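Local coordinates for protein ninB (Enterobacteria phage lambda, PDB 1PC6) that takes part in the initiation of genetic exchange in the phage, with functional similarities to the Escherichia coli RecFOR proteins, at the interface of chains A and B. Coordinates in Å, arbitrary orientation; residue numbers count along the deposited sequence, not the author numbering. Chains: chain A/B, Protein ninB.

Contacts 1 and 2 lie about 38 Å apart, measured between the centres of their C-alpha atoms, and share no residues. In contact 1 the start of strand 32-38 of chain A meets strands 32-38 and 7-8 of chain B, so the sheet runs across both subunits. Contact 2 packs strand 84-87 of chain B against a loop and helix 69-80 of chain A. Because the interface is two-fold symmetric, both contacts recur with the chains exchanged. Such widely spaced, intertwined attachments suggest that the pair is a genuine dimer, although the crystal structure alone does not prove this.

Contact 1: the interface of chains A and B. Residues chain A 31-33; chain B 5-7, 37, 39, 47.
A:Val33, near the start of strand 32-38, fits between two strands of the partner chain, forming antiparallel bridges with B:Gln37 on one side and B:Glu7 on the other. The backbone N of A:Val33 donates to the carbonyl O of B:Gln37 at 2.7 Å, arriving nearly in line with the C=O bond (167° at the acceptor). The return bond from B:Gln37 N to A:Val33 O is bent and weak. The start of the A strand is thus inserted between two strands of chain B, so that the sheet is built from both subunits.

The two methyl groups of A:Val33 divide the apolar work. CG1, anti to the backbone N (chi1 167°), is directed at the methyl of B:Thr5, which it meets at an oblique angle. CG2 goes instead toward the arginines of chain B, lying 3.5 Å from the methylene CG of B:Arg39. B:Arg47, from helix 41-59, runs antiparallel alongside the valine and brings its NH1 to 3.8 Å from CG2. The aliphatic part of B:Arg39 also covers the backbone at the strand entrance, with its CG 3.7 Å from the carbonyl O of A:Pro31.

Behind this first shell, the carboxylate of B:Glu7 ties the arginines together. Its OE2 forms salt bridges to both, but from different directions. It stands over one face of the B:Arg39 guanidinium, displaced toward the rim, whereas it lies in the plane of the B:Arg47 guanidinium, at its edge. Bends at chi2 and chi3 fold the B:Arg39 chain so that its methylenes stay on the valine while its charged end turns to the glutamate. The shared anion probably offsets the charge of the arginines and steadies the polar rim around the valine. OE2 of B:Glu7 is 3.2 Å from NH1 of B:Arg39 and 3.5 Å from NH2 of B:Arg47, the latter also a weak hydrogen bond.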
# COMPACT_ATOMS: atom_id res chain seq x y z
N PRO A 31 -23.83 0.64 -6.38
CA PRO A 31 -22.87 1.13 -7.37
C PRO A 31 -21.53 0.40 -7.31
O PRO A 31 -21.16 -0.15 -6.26
CB PRO A 31 -22.74 2.61 -7.01
CG PRO A 31 -22.89 2.60 -5.54
CD PRO A 31 -24.06 1.65 -5.33
N ILE A 32 -20.82 0.39 -8.44
CA ILE A 32 -19.51 -0.26 -8.51
C ILE A 32 -18.42 0.81 -8.61
O ILE A 32 -18.64 1.91 -9.14
CB ILE A 32 -19.40 -1.27 -9.69
CG1 ILE A 32 -19.32 -0.55 -11.03
CG2 ILE A 32 -20.59 -2.22 -9.68
CD1 ILE A 32 -19.01 -1.49 -12.17
N VAL A 33 -17.25 0.46 -8.10
CA VAL A 33 -16.12 1.37 -8.05
C VAL A 33 -15.04 1.20 -9.12
O VAL A 33 -14.49 0.11 -9.30
CB VAL A 33 -15.44 1.30 -6.65
CG1 VAL A 33 -14.09 1.99 -6.67
CG2 VAL A 33 -16.34 1.93 -5.61
N THR B 5 -10.86 7.44 -6.72
CA THR B 5 -11.99 6.52 -6.72
C THR B 5 -13.26 7.13 -7.34
O THR B 5 -13.48 8.34 -7.24
CB THR B 5 -12.26 6.04 -5.28
OG1 THR B 5 -11.02 5.77 -4.61
CG2 THR B 5 -13.09 4.76 -5.28
N PHE B 6 -14.08 6.29 -7.99
CA PHE B 6 -15.33 6.73 -8.64
C PHE B 6 -16.55 5.84 -8.32
O PHE B 6 -16.48 4.61 -8.42
CB PHE B 6 -15.20 6.74 -10.16
CG PHE B 6 -14.10 7.61 -10.68
CD1 PHE B 6 -12.77 7.35 -10.38
CD2 PHE B 6 -14.40 8.67 -11.53
CE1 PHE B 6 -11.75 8.12 -10.94
CE2 PHE B 6 -13.39 9.45 -12.10
CZ PHE B 6 -12.06 9.17 -11.80
N GLU B 7 -17.67 6.46 -7.96
CA GLU B 7 -18.90 5.72 -7.67
C GLU B 7 -19.83 5.89 -8.86
O GLU B 7 -20.60 6.84 -8.92
CB GLU B 7 -19.58 6.24 -6.41
CG GLU B 7 -18.76 6.10 -5.14
CD GLU B 7 -19.61 6.16 -3.87
OE1 GLU B 7 -20.46 7.07 -3.75
OE2 GLU B 7 -19.41 5.28 -3.00
N GLN B 37 -14.66 -2.88 -9.86
CA GLN B 37 -14.99 -3.85 -8.82
C GLN B 37 -16.19 -3.35 -8.06
O GLN B 37 -16.39 -2.14 -7.94
CB GLN B 37 -13.82 -4.00 -7.86
CG GLN B 37 -13.53 -2.73 -7.08
CD GLN B 37 -12.27 -2.83 -6.25
OE1 GLN B 37 -12.10 -3.77 -5.46
NE2 GLN B 37 -11.38 -1.86 -6.41
N ARG B 39 -18.63 -2.66 -4.72
CA ARG B 39 -18.36 -2.21 -3.36
C ARG B 39 -18.52 -3.23 -2.25
O ARG B 39 -19.37 -4.11 -2.31
CB ARG B 39 -19.24 -1.01 -3.02
CG ARG B 39 -18.71 0.31 -3.55
CD ARG B 39 -18.89 1.40 -2.51
NE ARG B 39 -20.30 1.71 -2.28
CZ ARG B 39 -20.75 2.57 -1.38
NH1 ARG B 39 -19.88 3.22 -0.59
NH2 ARG B 39 -22.05 2.80 -1.27
N ARG B 47 -10.76 2.85 1.79
CA ARG B 47 -10.94 4.07 1.03
C ARG B 47 -11.05 5.24 2.02
O ARG B 47 -10.40 6.27 1.86
CB ARG B 47 -12.22 4.01 0.17
CG ARG B 47 -12.17 3.11 -1.06
CD ARG B 47 -13.33 3.48 -1.98
NE ARG B 47 -14.62 3.47 -1.28
CZ ARG B 47 -15.75 4.00 -1.74
NH1 ARG B 47 -15.77 4.61 -2.92
NH2 ARG B 47 -16.87 3.93 -1.03

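Contact 2: the interface of chains A and B. Residues chain A 62-63, 65, 67, 75; chain B 86-87, 97.
The imidazole of A:His63 stands edge-on, roughly perpendicular, over one face of the A:Trp62 indole and turns a face of its own to B:Pro87. CD2 of A:His63 lies over the centre of the indole, 3.4 Å above the plane, while the indole edge is turned to chain B and meets the CB of B:Val86 and the carbonyl O of B:Pro87. The imidazole points an edge at CG of A:Trp62. CG of B:Pro87 sits over the imidazole face in a CH-pi contact, 3.8 Å from the ring centroid and shifted toward the rim.

A hydrogen bond joins the indole to the strand backbone and would help to set the register. NE1 of A:Trp62 donates to the carbonyl O of B:Pro87 at 2.7 Å, nearly straight at the hydrogen (166°). The oxygen lies almost in the indole plane, yet the donor is tilted 35° from the carbonyl plane. With CG anti to the backbone N (chi1 -160°), A:Trp62 presents its N-H edge to this oxygen. B:Pro87 is therefore held through both its ring and its backbone.

B:Val86 extends the contact with its two methyls. CG1 lies against the guanidinium end of A:Arg65, 3.7 Å from NH2, and the extended stretch of that arginine from CG to NE carries the group across. CG2 packs at 3.9 Å on CG2 of A:Val75 from helix 69-80, the side chains crossing at about a right angle.

By gripping the end of strand 84-87 with the loop and helix of its neighbour, this patch would stabilise the two-chain assembly, a likely dimer, far from the shared sheet.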
# COMPACT_ATOMS: atom_id res chain seq x y z
N TRP A 62 14.50 -15.08 12.13
CA TRP A 62 15.29 -13.96 12.63
C TRP A 62 15.39 -13.95 14.14
O TRP A 62 14.41 -13.64 14.83
CB TRP A 62 14.66 -12.66 12.18
CG TRP A 62 15.60 -11.50 12.24
CD1 TRP A 62 15.34 -10.27 12.76
CD2 TRP A 62 16.88 -11.41 11.60
NE1 TRP A 62 16.38 -9.41 12.48
CE2 TRP A 62 17.33 -10.08 11.77
CE3 TRP A 62 17.68 -12.31 10.91
CZ2 TRP A 62 18.55 -9.64 11.28
CZ3 TRP A 62 18.90 -11.87 10.41
CH2 TRP A 62 19.32 -10.54 10.60
N HIS A 63 16.58 -14.27 14.64
CA HIS A 63 16.85 -14.25 16.07
C HIS A 63 15.72 -14.77 16.96
O HIS A 63 15.18 -14.04 17.79
CB HIS A 63 17.22 -12.82 16.52
CG HIS A 63 18.41 -12.24 15.80
ND1 HIS A 63 19.64 -12.09 16.41
CD2 HIS A 63 18.55 -11.77 14.54
CE1 HIS A 63 20.48 -11.54 15.54
NE2 HIS A 63 19.84 -11.34 14.40
N ARG A 65 12.53 -15.83 16.14
CA ARG A 65 11.13 -15.79 15.72
C ARG A 65 10.92 -15.59 14.22
O ARG A 65 11.77 -15.04 13.52
CB ARG A 65 10.36 -14.72 16.52
CG ARG A 65 10.61 -13.27 16.13
CD ARG A 65 9.74 -12.35 16.99
NE ARG A 65 9.38 -11.10 16.32
CZ ARG A 65 8.60 -10.16 16.86
NH1 ARG A 65 8.11 -10.31 18.08
NH2 ARG A 65 8.31 -9.06 16.16
N LEU A 67 9.13 -13.91 11.07
CA LEU A 67 8.49 -12.65 10.73
C LEU A 67 7.73 -12.80 9.43
O LEU A 67 8.12 -13.57 8.56
CB LEU A 67 9.54 -11.57 10.57
CG LEU A 67 10.55 -11.54 11.70
CD1 LEU A 67 11.54 -10.42 11.42
CD2 LEU A 67 9.84 -11.35 13.03
N VAL A 75 12.70 -4.55 8.06
CA VAL A 75 14.08 -4.90 8.33
C VAL A 75 14.95 -4.61 7.12
O VAL A 75 16.00 -3.97 7.22
CB VAL A 75 14.21 -6.40 8.69
CG1 VAL A 75 15.64 -6.71 9.11
CG2 VAL A 75 13.23 -6.76 9.79
N VAL B 86 12.90 -5.84 16.49
CA VAL B 86 13.74 -7.00 16.15
C VAL B 86 15.11 -6.43 15.77
O VAL B 86 15.24 -5.25 15.44
CB VAL B 86 13.17 -7.80 14.95
CG1 VAL B 86 11.76 -8.26 15.23
CG2 VAL B 86 13.21 -6.96 13.71
N PRO B 87 16.16 -7.27 15.82
CA PRO B 87 17.52 -6.81 15.48
C PRO B 87 17.63 -6.38 14.03
O PRO B 87 16.91 -6.89 13.16
CB PRO B 87 18.38 -8.03 15.77
CG PRO B 87 17.58 -8.78 16.82
CD PRO B 87 16.19 -8.66 16.30
N ILE B 97 8.96 -2.27 14.04
CA ILE B 97 7.89 -2.71 13.17
C ILE B 97 6.53 -2.44 13.79
O ILE B 97 6.19 -2.98 14.85
CB ILE B 97 8.02 -4.21 12.93
CG1 ILE B 97 9.41 -4.51 12.38
CG2 ILE B 97 6.91 -4.67 12.01
CD1 ILE B 97 9.80 -5.95 12.51